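Local coordinates for protein methylaspartate ammonia-lyase (Citrobacter amalonaticus, PDB 1KKR) that catalyses, with magnesium, the reversible anti elimination of ammonia from L-threo-3-methylaspartate to give mesaconate, a step of glutamate degradation, at residues A[168-173]-A[380-385]; A[190-195]-A[231-236]; A[213-218]-A[235-240]; A[270-275]-A[300-305]. All blocks are in the same frame, centred on the assembly; numbering follows the deposited sequence.

Contact 1: A[168-173]-A[380-385]. With 2AS ((2S,3S)-3-methyl-aspartic acid), chain E.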
# COMPACT_ATOMS: atom_id res chain seq x y z
N PRO A 168 9.89 -5.66 -15.98
CA PRO A 168 10.77 -4.96 -15.05
C PRO A 168 10.03 -3.86 -14.29
O PRO A 168 9.37 -3.03 -14.88
CB PRO A 168 11.83 -4.34 -15.96
CG PRO A 168 11.79 -5.18 -17.27
CD PRO A 168 10.37 -5.59 -17.36
N LEU A 169 10.24 -3.84 -12.98
CA LEU A 169 9.59 -2.89 -12.08
C LEU A 169 10.52 -1.77 -11.68
O LEU A 169 11.72 -1.95 -11.54
CB LEU A 169 9.07 -3.57 -10.83
CG LEU A 169 8.26 -4.83 -11.10
CD1 LEU A 169 7.74 -5.34 -9.82
CD2 LEU A 169 7.10 -4.57 -12.10
N PHE A 170 9.93 -0.60 -11.50
CA PHE A 170 10.67 0.61 -11.14
C PHE A 170 10.16 1.26 -9.86
O PHE A 170 8.98 1.61 -9.76
CB PHE A 170 10.61 1.56 -12.34
CG PHE A 170 11.09 2.99 -12.09
CD1 PHE A 170 12.25 3.26 -11.40
CD2 PHE A 170 10.40 4.06 -12.65
CE1 PHE A 170 12.70 4.58 -11.26
CE2 PHE A 170 10.83 5.36 -12.47
CZ PHE A 170 11.99 5.63 -11.77
N GLY A 171 11.05 1.44 -8.88
CA GLY A 171 10.70 1.99 -7.58
C GLY A 171 11.00 3.47 -7.47
O GLY A 171 12.02 3.96 -7.98
N GLN A 172 10.10 4.21 -6.82
CA GLN A 172 10.27 5.65 -6.74
C GLN A 172 10.39 5.98 -5.30
O GLN A 172 9.66 5.48 -4.47
CB GLN A 172 9.14 6.41 -7.43
CG GLN A 172 7.73 6.47 -6.74
CD GLN A 172 6.88 7.55 -7.40
OE1 GLN A 172 7.40 8.64 -7.74
NE2 GLN A 172 5.60 7.25 -7.64
N SER A 173 11.34 6.83 -4.99
CA SER A 173 11.67 7.06 -3.61
C SER A 173 11.03 8.28 -2.95
O SER A 173 11.10 8.42 -1.72
CB SER A 173 13.15 7.36 -3.58
OG SER A 173 13.41 8.63 -4.24
N PRO A 380 5.22 -3.64 -21.91
CA PRO A 380 6.07 -2.45 -21.85
C PRO A 380 7.42 -2.91 -21.35
O PRO A 380 7.51 -3.97 -20.76
CB PRO A 380 5.43 -1.62 -20.74
CG PRO A 380 4.62 -2.67 -19.91
CD PRO A 380 4.20 -3.68 -20.85
N MSE A 381 8.42 -2.07 -21.45
CA MSE A 381 9.75 -2.44 -20.99
C MSE A 381 9.99 -2.17 -19.49
O MSE A 381 10.92 -2.71 -18.87
CB MSE A 381 10.75 -1.65 -21.86
CG MSE A 381 11.62 -2.49 -23.12
SE MSE A 381 13.14 -2.71 -21.94
CE MSE A 381 13.86 -1.25 -22.57
N ARG A 382 9.08 -1.39 -18.91
CA ARG A 382 9.19 -0.94 -17.53
C ARG A 382 7.81 -0.57 -17.02
O ARG A 382 6.99 -0.09 -17.81
CB ARG A 382 10.08 0.30 -17.51
CG ARG A 382 10.60 0.72 -16.16
CD ARG A 382 11.68 1.81 -16.24
NE ARG A 382 12.82 1.22 -16.92
CZ ARG A 382 13.95 1.79 -17.35
NH1 ARG A 382 14.26 3.05 -17.17
NH2 ARG A 382 14.79 1.01 -18.01
N MSE A 383 7.58 -0.84 -15.74
CA MSE A 383 6.34 -0.50 -15.01
C MSE A 383 6.71 0.09 -13.64
O MSE A 383 7.51 -0.45 -12.86
CB MSE A 383 5.44 -1.75 -14.81
CG MSE A 383 4.13 -1.50 -14.05
SE MSE A 383 2.97 -2.95 -14.19
CE MSE A 383 2.28 -2.40 -14.78
N LEU A 384 6.07 1.22 -13.35
CA LEU A 384 6.13 1.87 -12.03
C LEU A 384 5.51 1.04 -10.97
O LEU A 384 4.39 0.60 -11.07
CB LEU A 384 5.46 3.23 -12.10
CG LEU A 384 5.44 4.03 -10.79
CD1 LEU A 384 6.88 4.40 -10.49
CD2 LEU A 384 4.59 5.30 -10.95
N ILE A 385 6.27 0.91 -9.89
CA ILE A 385 5.74 0.38 -8.67
C ILE A 385 4.84 1.47 -8.05
O ILE A 385 5.27 2.61 -7.77
CB ILE A 385 6.90 -0.05 -7.75
CG1 ILE A 385 7.57 -1.23 -8.39
CG2 ILE A 385 6.44 -0.49 -6.39
CD1 ILE A 385 8.97 -1.52 -7.88
C 2AS E . 4.03 10.59 -9.29
O 2AS E . 3.97 9.77 -8.37
CA 2AS E . 5.38 11.11 -9.83
N 2AS E . 6.49 11.02 -8.86
CB 2AS E . 5.69 10.44 -11.21
CG 2AS E . 6.89 11.07 -11.88
OD1 2AS E . 7.12 10.95 -13.09
C4 2AS E . 5.92 8.93 -11.23
OD2 2AS E . 7.63 11.75 -11.19
OXT 2AS E . 2.98 10.99 -9.79
O HOH W 1 4.19 4.96 -6.57
O HOH W 2 7.64 2.88 -6.05
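F170 and L384 meet at a slant: CD1 of L384 lies 4.1 Å from CD2 of the F170 ring, neither squarely over its face nor in its plane. R382 comes to F170 from the other end of the short strand, CG 3.9 Å from CB of F170 and CD slanting by its ring, before the chain bends at chi3; its guanidinium group goes on to H236 and to the ring of Y271. On the reverse of the sheet, away from F170 and L384, I385 folds CD1 against CB of L169 (3.6 Å). Three parallel-strand bonds fix this register: P168 O takes M383 N, M383 O takes F170 N at 2.8 Å, and F170 O takes I385 N. Q172 passes L384 and turns its amide to the substrate, OE1 accepting from the amino N of methylaspartate at 2.8 Å while NE2 gives to the substrate O at 3.1 Å. That two-point grip defines which way round the amide sits. Two waters link Q172 to I385 O, one through NE2 and one through the backbone N. L384 CD2 lies 3.9 Å from the substrate methyl carbon C4, an apolar touch beside the polar grip. Joining the first and last strands closes the eight-stranded TIM barrel of the enolase superfamily, with the substrate held at the C-terminal ends of its strands.

Contact 2: A[190-195]-A[231-236]. With 2AS ((2S,3S)-3-methyl-aspartic acid), chain E.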
# COMPACT_ATOMS: atom_id res chain seq x y z
N ASP A 190 14.25 -4.09 -9.77
CA ASP A 190 14.89 -4.17 -11.07
C ASP A 190 15.43 -2.80 -11.55
O ASP A 190 16.49 -2.69 -12.15
CB ASP A 190 13.82 -4.56 -12.06
CG ASP A 190 13.13 -5.89 -11.74
OD1 ASP A 190 13.87 -6.87 -11.48
OD2 ASP A 190 11.87 -6.02 -11.81
N VAL A 191 14.63 -1.76 -11.28
CA VAL A 191 14.90 -0.38 -11.71
C VAL A 191 14.66 0.58 -10.54
O VAL A 191 13.65 0.49 -9.80
CB VAL A 191 14.05 0.02 -12.95
CG1 VAL A 191 14.52 1.36 -13.57
CG2 VAL A 191 14.08 -1.08 -14.00
N LEU A 192 15.56 1.53 -10.39
CA LEU A 192 15.50 2.46 -9.27
C LEU A 192 16.36 3.69 -9.47
O LEU A 192 17.23 3.68 -10.33
CB LEU A 192 15.93 1.72 -7.99
CG LEU A 192 17.45 1.54 -7.84
CD1 LEU A 192 17.76 1.26 -6.44
CD2 LEU A 192 17.99 0.47 -8.72
N PRO A 193 16.16 4.75 -8.68
CA PRO A 193 15.10 4.88 -7.70
C PRO A 193 14.24 6.16 -7.82
O PRO A 193 13.68 6.61 -6.82
CB PRO A 193 15.94 5.02 -6.45
CG PRO A 193 16.98 5.95 -6.91
CD PRO A 193 17.21 5.74 -8.41
N HIS A 194 14.18 6.75 -9.00
CA HIS A 194 13.50 8.02 -9.27
C HIS A 194 14.24 9.22 -8.68
O HIS A 194 14.67 10.10 -9.41
CB HIS A 194 12.07 8.02 -8.78
CG HIS A 194 11.27 9.15 -9.34
ND1 HIS A 194 11.31 10.43 -8.81
CD2 HIS A 194 10.44 9.21 -10.42
CE1 HIS A 194 10.52 11.22 -9.52
NE2 HIS A 194 9.98 10.51 -10.50
N ALA A 195 14.37 9.21 -7.35
CA ALA A 195 15.14 10.19 -6.56
C ALA A 195 14.57 11.58 -6.44
O ALA A 195 15.13 12.38 -5.68
CB ALA A 195 16.65 10.23 -6.94
N TYR A 231 22.94 -9.19 -8.89
CA TYR A 231 22.04 -8.00 -8.84
C TYR A 231 22.65 -6.80 -9.62
O TYR A 231 23.61 -6.15 -9.17
CB TYR A 231 21.77 -7.57 -7.40
CG TYR A 231 20.76 -6.46 -7.28
CD1 TYR A 231 19.49 -6.56 -7.89
CD2 TYR A 231 21.05 -5.31 -6.56
CE1 TYR A 231 18.55 -5.52 -7.76
CE2 TYR A 231 20.13 -4.29 -6.42
CZ TYR A 231 18.89 -4.39 -7.02
OH TYR A 231 18.03 -3.35 -6.84
N HIS A 232 22.09 -6.50 -10.78
CA HIS A 232 22.65 -5.53 -11.70
C HIS A 232 21.48 -4.73 -12.24
O HIS A 232 21.07 -4.87 -13.38
CB HIS A 232 23.32 -6.24 -12.87
CG HIS A 232 24.07 -5.34 -13.79
ND1 HIS A 232 23.67 -5.10 -15.09
CD2 HIS A 232 25.25 -4.69 -13.64
CE1 HIS A 232 24.54 -4.30 -15.68
NE2 HIS A 232 25.51 -4.04 -14.82
N PRO A 233 20.90 -3.91 -11.39
CA PRO A 233 19.78 -3.10 -11.80
C PRO A 233 20.14 -1.87 -12.59
O PRO A 233 21.30 -1.43 -12.72
CB PRO A 233 19.22 -2.62 -10.48
CG PRO A 233 20.39 -2.51 -9.58
CD PRO A 233 21.27 -3.66 -9.99
N THR A 234 19.07 -1.32 -13.14
CA THR A 234 19.15 -0.09 -13.91
C THR A 234 18.84 1.09 -13.04
O THR A 234 17.96 1.03 -12.16
CB THR A 234 18.16 -0.15 -15.05
OG1 THR A 234 18.64 -1.03 -16.07
CG2 THR A 234 18.02 1.19 -15.77
N LEU A 235 19.52 2.20 -13.34
CA LEU A 235 19.29 3.43 -12.62
C LEU A 235 18.38 4.32 -13.48
O LEU A 235 18.60 4.45 -14.67
CB LEU A 235 20.58 4.15 -12.33
CG LEU A 235 21.66 3.26 -11.70
CD1 LEU A 235 22.83 4.25 -11.39
CD2 LEU A 235 21.14 2.57 -10.48
N HIS A 236 17.36 4.89 -12.85
CA HIS A 236 16.33 5.74 -13.48
C HIS A 236 16.04 6.89 -12.48
O HIS A 236 15.59 6.65 -11.38
CB HIS A 236 15.10 4.87 -13.83
CG HIS A 236 13.99 5.59 -14.54
ND1 HIS A 236 13.21 4.97 -15.49
CD2 HIS A 236 13.53 6.86 -14.44
CE1 HIS A 236 12.33 5.84 -15.97
NE2 HIS A 236 12.50 6.99 -15.34
C 2AS E . 4.03 10.59 -9.29
O 2AS E . 3.97 9.77 -8.37
CA 2AS E . 5.38 11.11 -9.83
N 2AS E . 6.49 11.02 -8.86
CB 2AS E . 5.69 10.44 -11.21
CG 2AS E . 6.89 11.07 -11.88
OD1 2AS E . 7.12 10.95 -13.09
C4 2AS E . 5.92 8.93 -11.23
OD2 2AS E . 7.63 11.75 -11.19
OXT 2AS E . 2.98 10.99 -9.79
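D190 O, T234 O, L192 O and H236 O each accept one backbone bond across the parallel pair of 191-194 and 234-236. The last, from H194 N at 2.8 Å, carries the pairing past the cis peptide before P193, whose own nitrogen has no hydrogen to give. Apolar contacts fall on two faces. On one, V191 CG1 sits 3.6 Å from H236 CB, slanting past the imidazole, with T234 CG2 farther off. On the other, L192 swings its CG between its backbone N and carbonyl carbon (chi1 78°), which carries CD2 to P233 CB at 3.8 Å and to L235 CD2 at 4.2 Å. The polar contact belongs to H194, assigned as a transition-state stabiliser: NE2 donates to OD2 of methylaspartate at 2.7 Å through a bent bond (137°), with the carboxylate oxygen at the ring's edge. ND1 of H194 is hydrogen-bonded to L196 N, which probably helps to set the ring's rotation. Outside, helix 179-186 packs on L192 and P193, and helix 209-225 on P193 and L235, while H236 lies inside the barrel, stacked on F170 of strand 169-170, its ND1 hydrogen-bonded to R382 of strand 382-384 and its NE2 to E273 of strand 270-273.

Contact 3: A[213-218]-A[235-240]; sequences EYVRWL and LHIDVY. With MG (magnesium ion), chain C; 2AS ((2S,3S)-3-methyl-aspartic acid), chain E.
L218 and L235 meet tip to tip, their CD2 methyls 3.7 Å apart, the closest approach between helix segment 213-218 and strand segment 235-240. Beside them CD1 of I237 is held by three helix side chains: V215 CG2 at 3.8 Å, Y214 CE2 at 4.1 Å and L218 CD2 at 4.2 Å. I237 reaches there because its CG1 stands opposite the carbonyl carbon (chi1 -77°) and its chain runs out straight, so the end methyl arrives at the edge of the Y214 ring, near its plane. No hydrogen bond crosses; Y214 OH bonds to R177 O. V215 CG1 stands off from L235 CD1 at 4.3 Å, a slacker contact. The outward side of the helix is different in kind: E213 is exposed, and R216 turns away toward E264 in a long, weak ion pair. Beyond I237 the strand segment makes no further contact with 213-218, though V239 still touches L211 nearer the start of the helix. D238 sends OD2 to the magnesium ion at 2.1 Å, while OD1 accepts from Y240 N, an Asx turn, and from a metal-bound water at 2.7 Å, fixing both carboxylate oxygens. The 11.0 Å between axes, crossing at 149°, is that of a barrel helix laid against its strand: helix 209-225 lies outside strand 234-238, with P193 of strand 191-194 and V181 of helix 179-186 filling the flank by Y214 and L218.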
# COMPACT_ATOMS: atom_id res chain seq x y z
N GLU A 213 27.27 13.44 -7.56
CA GLU A 213 27.58 12.77 -6.33
C GLU A 213 26.46 11.84 -5.90
O GLU A 213 26.72 10.77 -5.31
CB GLU A 213 27.87 13.83 -5.25
CG GLU A 213 29.18 14.57 -5.55
CD GLU A 213 29.59 15.58 -4.48
OE1 GLU A 213 29.26 15.39 -3.28
OE2 GLU A 213 30.26 16.56 -4.85
N TYR A 214 25.21 12.21 -6.21
CA TYR A 214 24.13 11.32 -5.86
C TYR A 214 24.24 10.03 -6.69
O TYR A 214 24.18 8.94 -6.16
CB TYR A 214 22.72 11.94 -5.90
CG TYR A 214 21.66 10.87 -5.62
CD1 TYR A 214 21.38 10.46 -4.32
CD2 TYR A 214 20.94 10.26 -6.67
CE1 TYR A 214 20.43 9.49 -4.04
CE2 TYR A 214 19.99 9.28 -6.40
CZ TYR A 214 19.75 8.89 -5.08
OH TYR A 214 18.82 7.93 -4.75
N VAL A 215 24.50 10.11 -7.98
CA VAL A 215 24.58 8.88 -8.74
C VAL A 215 25.73 7.95 -8.22
O VAL A 215 25.63 6.72 -8.21
CB VAL A 215 24.77 9.23 -10.19
CG1 VAL A 215 25.00 7.99 -10.98
CG2 VAL A 215 23.54 10.08 -10.70
N ARG A 216 26.81 8.56 -7.73
CA ARG A 216 27.98 7.79 -7.27
C ARG A 216 27.65 7.07 -5.97
O ARG A 216 28.07 5.94 -5.68
CB ARG A 216 29.14 8.75 -7.03
CG ARG A 216 30.45 8.06 -6.83
CD ARG A 216 30.92 7.47 -8.13
NE ARG A 216 31.58 6.21 -7.89
CZ ARG A 216 32.65 5.81 -8.55
NH1 ARG A 216 33.12 6.57 -9.52
NH2 ARG A 216 33.22 4.66 -8.26
N TRP A 217 26.92 7.75 -5.14
CA TRP A 217 26.58 7.18 -3.88
C TRP A 217 25.64 6.01 -4.12
O TRP A 217 25.71 5.00 -3.42
CB TRP A 217 25.79 8.18 -3.12
CG TRP A 217 25.31 7.65 -1.88
CD1 TRP A 217 25.94 7.72 -0.70
CD2 TRP A 217 24.07 6.96 -1.65
NE1 TRP A 217 25.20 7.11 0.28
CE2 TRP A 217 24.04 6.63 -0.28
CE3 TRP A 217 22.98 6.60 -2.45
CZ2 TRP A 217 22.97 5.98 0.31
CZ3 TRP A 217 21.91 5.93 -1.85
CH2 TRP A 217 21.92 5.64 -0.49
N LEU A 218 24.72 6.22 -5.07
CA LEU A 218 23.70 5.24 -5.43
C LEU A 218 24.34 3.95 -5.96
O LEU A 218 24.00 2.87 -5.49
CB LEU A 218 22.75 5.84 -6.50
CG LEU A 218 21.76 4.89 -7.20
CD1 LEU A 218 20.89 4.21 -6.20
CD2 LEU A 218 20.93 5.58 -8.29
N LEU A 235 19.52 2.20 -13.34
CA LEU A 235 19.29 3.43 -12.62
C LEU A 235 18.38 4.32 -13.48
O LEU A 235 18.60 4.45 -14.67
CB LEU A 235 20.58 4.15 -12.33
CG LEU A 235 21.66 3.26 -11.70
CD1 LEU A 235 22.83 4.25 -11.39
CD2 LEU A 235 21.14 2.57 -10.48
N HIS A 236 17.36 4.89 -12.85
CA HIS A 236 16.33 5.74 -13.48
C HIS A 236 16.04 6.89 -12.48
O HIS A 236 15.59 6.65 -11.38
CB HIS A 236 15.10 4.87 -13.83
CG HIS A 236 13.99 5.59 -14.54
ND1 HIS A 236 13.21 4.97 -15.49
CD2 HIS A 236 13.53 6.86 -14.44
CE1 HIS A 236 12.33 5.84 -15.97
NE2 HIS A 236 12.50 6.99 -15.34
N ILE A 237 16.37 8.11 -12.89
CA ILE A 237 16.34 9.27 -12.05
C ILE A 237 15.61 10.40 -12.78
O ILE A 237 15.92 10.74 -13.89
CB ILE A 237 17.78 9.72 -11.72
CG1 ILE A 237 18.40 8.83 -10.66
CG2 ILE A 237 17.76 11.12 -11.08
CD1 ILE A 237 19.91 9.06 -10.50
N ASP A 238 14.60 10.95 -12.12
CA ASP A 238 13.77 11.99 -12.69
C ASP A 238 14.25 13.33 -12.21
O ASP A 238 14.37 13.56 -11.01
CB ASP A 238 12.32 11.75 -12.26
CG ASP A 238 11.31 12.56 -13.05
OD1 ASP A 238 11.62 13.61 -13.66
OD2 ASP A 238 10.12 12.20 -13.06
N VAL A 239 14.59 14.18 -13.16
CA VAL A 239 15.14 15.51 -12.82
C VAL A 239 14.16 16.70 -13.01
O VAL A 239 14.56 17.87 -12.84
CB VAL A 239 16.47 15.82 -13.54
CG1 VAL A 239 17.55 14.84 -13.15
CG2 VAL A 239 16.29 15.82 -14.98
N TYR A 240 12.92 16.39 -13.38
CA TYR A 240 11.84 17.35 -13.33
C TYR A 240 12.26 18.66 -14.00
O TYR A 240 11.92 19.78 -13.58
CB TYR A 240 11.50 17.50 -11.84
CG TYR A 240 10.14 18.06 -11.51
CD1 TYR A 240 10.05 19.20 -10.71
CD2 TYR A 240 8.96 17.47 -11.96
CE1 TYR A 240 8.83 19.77 -10.37
CE2 TYR A 240 7.71 18.05 -11.62
CZ TYR A 240 7.66 19.21 -10.81
OH TYR A 240 6.49 19.84 -10.40
MG MG C . 8.48 12.17 -14.31
C 2AS E . 4.03 10.59 -9.29
O 2AS E . 3.97 9.77 -8.37
CA 2AS E . 5.38 11.11 -9.83
N 2AS E . 6.49 11.02 -8.86
CB 2AS E . 5.69 10.44 -11.21
CG 2AS E . 6.89 11.07 -11.88
OD1 2AS E . 7.12 10.95 -13.09
C4 2AS E . 5.92 8.93 -11.23
OD2 2AS E . 7.63 11.75 -11.19
OXT 2AS E . 2.98 10.99 -9.79
O HOH W 3 9.50 13.77 -15.33
O HOH W 4 7.83 14.03 -13.52

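Contact 4: A[270-275]-A[300-305]; sequences LYIEGP and SGVKIV. With MG (magnesium ion), chain C.
K303 lies along the ring of Y271 on the barrel's interior side, its CB over one face at 4.0 Å from the centroid, a CH-pi contact, and its NZ curling back to donate to Y271 OH at 2.9 Å. The bend at chi4 (137°) brings the amine round to the hydroxyl. V305 meets the same ring at about a right angle, with CG2 in the ring plane 3.8 Å from CD2. On the opposite face from Y271, L270 and V302 run side by side, CD2 to CG2 at 3.8 Å, while P275 CG and I272 CB both come near I304 CG2. Four backbone bonds pair the parallel strands, among them the one from G274 N to V305 O, which extends the pairing past the end of strand 270-273. CB of E273 lies 3.8 Å from CB of V305. The extended E273 chain places its OE2 on the magnesium ion at 2.2 Å. Its OE1 accepts from H236 NE2; E354 is hydrogen-bonded to Y271 OH and forms a salt bridge with K303 NZ. The magnesium ion and the H236 hydrogen bond probably stabilise the E273 carboxylate, the metal's charge offsetting the mutual repulsion of E273, D238 and D307 around it.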
# COMPACT_ATOMS: atom_id res chain seq x y z
N LEU A 270 21.97 3.65 -17.19
CA LEU A 270 21.41 4.89 -16.66
C LEU A 270 20.37 5.53 -17.56
O LEU A 270 20.52 5.62 -18.77
CB LEU A 270 22.54 5.90 -16.38
CG LEU A 270 22.17 7.32 -15.96
CD1 LEU A 270 21.57 7.32 -14.60
CD2 LEU A 270 23.32 8.30 -15.93
N TYR A 271 19.31 6.00 -16.91
CA TYR A 271 18.19 6.69 -17.56
C TYR A 271 17.91 7.99 -16.79
O TYR A 271 17.83 8.00 -15.54
CB TYR A 271 16.92 5.84 -17.52
CG TYR A 271 16.81 4.69 -18.55
CD1 TYR A 271 17.65 3.60 -18.49
CD2 TYR A 271 15.87 4.72 -19.54
CE1 TYR A 271 17.56 2.56 -19.38
CE2 TYR A 271 15.78 3.72 -20.45
CZ TYR A 271 16.63 2.62 -20.36
OH TYR A 271 16.56 1.59 -21.28
N ILE A 272 17.73 9.06 -17.55
CA ILE A 272 17.45 10.37 -16.98
C ILE A 272 16.08 10.79 -17.56
O ILE A 272 15.91 10.95 -18.76
CB ILE A 272 18.52 11.39 -17.33
CG1 ILE A 272 19.91 11.05 -16.73
CG2 ILE A 272 18.05 12.78 -16.95
CD1 ILE A 272 20.05 10.90 -15.28
N GLU A 273 15.12 10.95 -16.67
CA GLU A 273 13.76 11.32 -17.06
C GLU A 273 13.62 12.81 -16.88
O GLU A 273 14.11 13.39 -15.90
CB GLU A 273 12.74 10.57 -16.19
CG GLU A 273 11.28 10.99 -16.40
CD GLU A 273 10.24 10.12 -15.74
OE1 GLU A 273 10.55 9.00 -15.32
OE2 GLU A 273 9.06 10.54 -15.71
N GLY A 274 12.93 13.41 -17.85
CA GLY A 274 12.51 14.80 -17.84
C GLY A 274 13.62 15.81 -17.77
O GLY A 274 13.61 16.70 -16.93
N PRO A 275 14.61 15.63 -18.61
CA PRO A 275 15.79 16.46 -18.52
C PRO A 275 15.50 17.96 -18.65
O PRO A 275 16.18 18.75 -17.95
CB PRO A 275 16.64 15.93 -19.68
CG PRO A 275 15.68 15.34 -20.66
CD PRO A 275 14.76 14.62 -19.67
N SER A 300 27.25 8.24 -26.17
CA SER A 300 26.81 8.01 -24.81
C SER A 300 25.93 6.81 -24.78
O SER A 300 25.12 6.59 -25.67
CB SER A 300 26.01 9.17 -24.22
OG SER A 300 25.83 8.98 -22.82
N GLY A 301 26.09 6.11 -23.68
CA GLY A 301 25.18 5.01 -23.34
C GLY A 301 23.97 5.42 -22.46
O GLY A 301 23.08 4.60 -22.13
N VAL A 302 23.93 6.69 -22.04
CA VAL A 302 22.89 7.16 -21.13
C VAL A 302 21.62 7.41 -21.92
O VAL A 302 21.69 7.88 -23.01
CB VAL A 302 23.35 8.42 -20.39
CG1 VAL A 302 22.20 8.97 -19.50
CG2 VAL A 302 24.56 8.07 -19.49
N LYS A 303 20.46 7.04 -21.40
CA LYS A 303 19.22 7.27 -22.16
C LYS A 303 18.34 8.33 -21.49
O LYS A 303 18.42 8.61 -20.28
CB LYS A 303 18.43 5.96 -22.32
CG LYS A 303 18.98 4.90 -23.33
CD LYS A 303 18.10 3.66 -23.25
CE LYS A 303 18.53 2.45 -24.19
NZ LYS A 303 18.44 1.10 -23.48
N ILE A 304 17.45 8.91 -22.28
CA ILE A 304 16.53 9.87 -21.72
C ILE A 304 15.09 9.47 -21.93
O ILE A 304 14.72 8.84 -22.92
CB ILE A 304 16.74 11.32 -22.25
CG1 ILE A 304 16.43 11.40 -23.73
CG2 ILE A 304 18.08 11.89 -21.77
CD1 ILE A 304 16.36 12.86 -24.20
N VAL A 305 14.28 9.91 -20.98
CA VAL A 305 12.87 9.60 -20.90
C VAL A 305 11.96 10.85 -20.89
O VAL A 305 12.08 11.72 -20.02
CB VAL A 305 12.54 8.87 -19.56
CG1 VAL A 305 11.06 8.43 -19.54
CG2 VAL A 305 13.47 7.68 -19.27
MG MG C . 8.48 12.17 -14.31
O HOH W 5 21.07 3.66 -20.64
O HOH W 6 23.95 3.98 -19.25
O HOH W 4 7.83 14.03 -13.52
O HOH W 3 9.50 13.77 -15.33

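In the fold
From the N terminus, after the enolase-type amino-terminal region, the chain enters the barrel at 168-173, and contact 1 closes the longest loop, joining it to 380-385 some 207 residues later. The other three nest inside that span. Contact 2 pairs 190-195 with 231-236; contact 3 opens within its loop, at helix 209-225, and ends on the same strand, 234-238, sharing L235 and H236, so the two overlap. Contact 4 follows in series, closing the beta-alpha-beta unit of strand 270-273, helix 281-297 and strand 303-306. H236 is tied to R382 of contact 1 and E273 of contact 4, and contacts 3 and 4 each supply one ligand to the magnesium ion.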